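GTP pyrophosphokinase (Chlorobaculum tepidum, PDB 3IBW) probably makes the alarmone pppGpp from ATP and GTP in its full-length form, this ACT domain being probably regulatory. Local coordinates at residues 61-66 with 73-78. The protein carries 1 engineered substitution. Sequence-based numbering, arbitrary orientation.
Sequences TLMDKL and FTVERL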
loop_
_atom_site.group_PDB
_atom_site.type_symbol
_atom_site.label_atom_id
_atom_site.label_comp_id
_atom_site.label_asym_id
_atom_site.label_seq_id
_atom_site.Cartn_x
_atom_site.Cartn_y
_atom_site.Cartn_z
ATOM N N THR A 61 14.260 6.118 -10.443
ATOM C CA THR A 61 13.441 5.375 -11.402
ATOM C C THR A 61 12.080 4.994 -10.814
ATOM O O THR A 61 11.083 4.945 -11.534
ATOM C CB THR A 61 14.151 4.091 -11.899
ATOM O OG1 THR A 61 14.183 3.111 -10.856
ATOM C CG2 THR A 61 15.566 4.409 -12.321
ATOM N N LEU A 62 12.027 4.721 -9.513
ATOM C CA LEU A 62 10.755 4.376 -8.885
ATOM C C LEU A 62 9.890 5.640 -8.803
ATOM O O LEU A 62 8.679 5.581 -9.028
ATOM C CB LEU A 62 10.978 3.806 -7.476
ATOM C CG LEU A 62 11.930 2.604 -7.361
ATOM C CD1 LEU A 62 12.049 2.177 -5.894
ATOM C CD2 LEU A 62 11.429 1.451 -8.223
HETATM N N MSE A 63 10.501 6.781 -8.484
HETATM C CA MSE A 63 9.743 8.025 -8.397
HETATM C C MSE A 63 9.236 8.440 -9.777
HETATM O O MSE A 63 8.121 8.946 -9.900
HETATM C CB MSE A 63 10.598 9.125 -7.768
HETATM C CG MSE A 63 10.943 8.833 -6.319
HETATM SE SE MSE A 63 11.681 10.377 -5.443
HETATM C CE MSE A 63 13.422 10.392 -6.248
ATOM N N ASP A 64 10.047 8.219 -10.813
ATOM C CA ASP A 64 9.643 8.553 -12.180
ATOM C C ASP A 64 8.439 7.700 -12.618
ATOM O O ASP A 64 7.537 8.204 -13.282
ATOM C CB ASP A 64 10.819 8.370 -13.147
ATOM C CG ASP A 64 11.848 9.483 -13.024
ATOM O OD1 ASP A 64 11.578 10.472 -12.307
ATOM O OD2 ASP A 64 12.920 9.379 -13.653
ATOM N N LYS A 65 8.428 6.420 -12.248
ATOM C CA LYS A 65 7.313 5.525 -12.567
ATOM C C LYS A 65 6.016 6.046 -11.934
ATOM O O LYS A 65 4.961 6.046 -12.563
ATOM C CB LYS A 65 7.573 4.115 -12.033
ATOM C CG LYS A 65 8.391 3.233 -12.957
ATOM C CD LYS A 65 8.002 1.769 -12.787
ATOM C CE LYS A 65 6.635 1.469 -13.406
ATOM N NZ LYS A 65 6.739 0.787 -14.733
ATOM N N LEU A 66 6.100 6.477 -10.681
ATOM C CA LEU A 66 4.938 7.010 -9.978
ATOM C C LEU A 66 4.486 8.348 -10.560
ATOM O O LEU A 66 3.288 8.603 -10.667
ATOM C CB LEU A 66 5.261 7.205 -8.497
ATOM C CG LEU A 66 5.401 5.925 -7.666
ATOM C CD1 LEU A 66 6.221 6.201 -6.419
ATOM C CD2 LEU A 66 4.020 5.400 -7.302
ATOM N N PHE A 73 -0.229 14.225 -8.931
ATOM C CA PHE A 73 0.170 15.627 -9.018
ATOM C C PHE A 73 1.659 15.817 -8.763
ATOM O O PHE A 73 2.347 16.461 -9.551
ATOM C CB PHE A 73 -0.614 16.484 -8.022
ATOM C CG PHE A 73 -2.094 16.489 -8.270
ATOM C CD1 PHE A 73 -2.592 16.642 -9.559
ATOM C CD2 PHE A 73 -2.987 16.344 -7.218
ATOM C CE1 PHE A 73 -3.963 16.649 -9.797
ATOM C CE2 PHE A 73 -4.362 16.347 -7.448
ATOM C CZ PHE A 73 -4.848 16.499 -8.739
ATOM N N THR A 74 2.157 15.237 -7.672
ATOM C CA THR A 74 3.567 15.366 -7.313
ATOM C C THR A 74 4.151 14.087 -6.713
ATOM O O THR A 74 3.436 13.281 -6.123
ATOM C CB THR A 74 3.783 16.490 -6.240
ATOM O OG1 THR A 74 3.066 16.159 -5.041
ATOM C CG2 THR A 74 3.292 17.849 -6.750
ATOM N N VAL A 75 5.457 13.911 -6.890
ATOM C CA VAL A 75 6.193 12.795 -6.311
ATOM C C VAL A 75 7.512 13.452 -5.892
ATOM O O VAL A 75 8.203 14.059 -6.715
ATOM C CB VAL A 75 6.487 11.656 -7.312
ATOM C CG1 VAL A 75 7.292 10.556 -6.609
ATOM C CG2 VAL A 75 5.181 11.090 -7.850
ATOM N N GLU A 76 7.851 13.348 -4.616
ATOM C CA GLU A 76 9.082 13.947 -4.114
ATOM C C GLU A 76 9.735 13.006 -3.122
ATOM O O GLU A 76 9.067 12.157 -2.526
ATOM C CB GLU A 76 8.781 15.285 -3.412
ATOM C CG GLU A 76 8.148 15.136 -2.021
ATOM C CD GLU A 76 7.369 16.368 -1.558
ATOM O OE1 GLU A 76 7.951 17.239 -0.876
ATOM O OE2 GLU A 76 6.171 16.465 -1.900
ATOM N N ARG A 77 11.045 13.142 -2.964
ATOM C CA ARG A 77 11.766 12.335 -1.995
ATOM C C ARG A 77 11.609 13.020 -0.629
ATOM O O ARG A 77 11.730 14.243 -0.507
ATOM C CB ARG A 77 13.247 12.265 -2.347
ATOM C CG ARG A 77 14.051 11.436 -1.373
ATOM C CD ARG A 77 15.469 11.306 -1.860
ATOM N NE ARG A 77 16.309 10.666 -0.862
ATOM C CZ ARG A 77 17.591 10.387 -1.045
ATOM N NH1 ARG A 77 18.173 10.696 -2.195
ATOM N NH2 ARG A 77 18.291 9.818 -0.071
ATOM N N LEU A 78 11.340 12.218 0.394
ATOM C CA LEU A 78 11.171 12.708 1.761
ATOM C C LEU A 78 12.485 12.625 2.523
ATOM O O LEU A 78 13.310 11.757 2.241
ATOM C CB LEU A 78 10.157 11.844 2.514
ATOM C CG LEU A 78 8.665 11.976 2.216
ATOM C CD1 LEU A 78 7.887 10.959 3.040
ATOM C CD2 LEU A 78 8.208 13.396 2.548
#
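Helix segment 61-66 runs nearly antiparallel to strand segment 73-78, at 166° between their directions and 8.4 Å between axes at closest approach, with Met63 and Val75 the nearest pair of CA atoms. Val75 points at the helix and divides its two methyls between successive helical turns. Its CG1 lies 3.8 Å from CB of Met63 and equally close to that residue's carbonyl O, while CG2 meets CB of Leu66 at 3.9 Å and also touches the Leu66 carbonyl carbon. With CG1 anti to the backbone N (chi1 179°) and CG2 anti to the carbonyl carbon, the two methyls part toward Met63 and Leu66. Replacing Val75 with an alanine would probably leave Met63 CB and Leu66 CB without their methyl partners and open a gap between helix and strand. The pairing belongs to the ACT-domain βαββαβ fold: helix 56-67 packs on one face of the antiparallel sheet and returns through a short loop to strand 72-78, at the sheet edge within this chain. Ile8, on the neighbouring strand 4-13, touches both Met63 and Val75. Two residues beyond Val75 on the strand, Arg77 meets SE of the selenomethionine at Met63, which lies 3.8 Å from Arg77 N and 3.9 Å from Arg77 CB. The Arg77 side chain is extended from CG to NE, leading its guanidinium away from the segment 61-66. At the C-terminal end of helix 56-67, Arg67 reaches back to both segments, donating NH2 to the carbonyl O of Val75 and forming a salt bridge through NH1 with OD1 of Asp64.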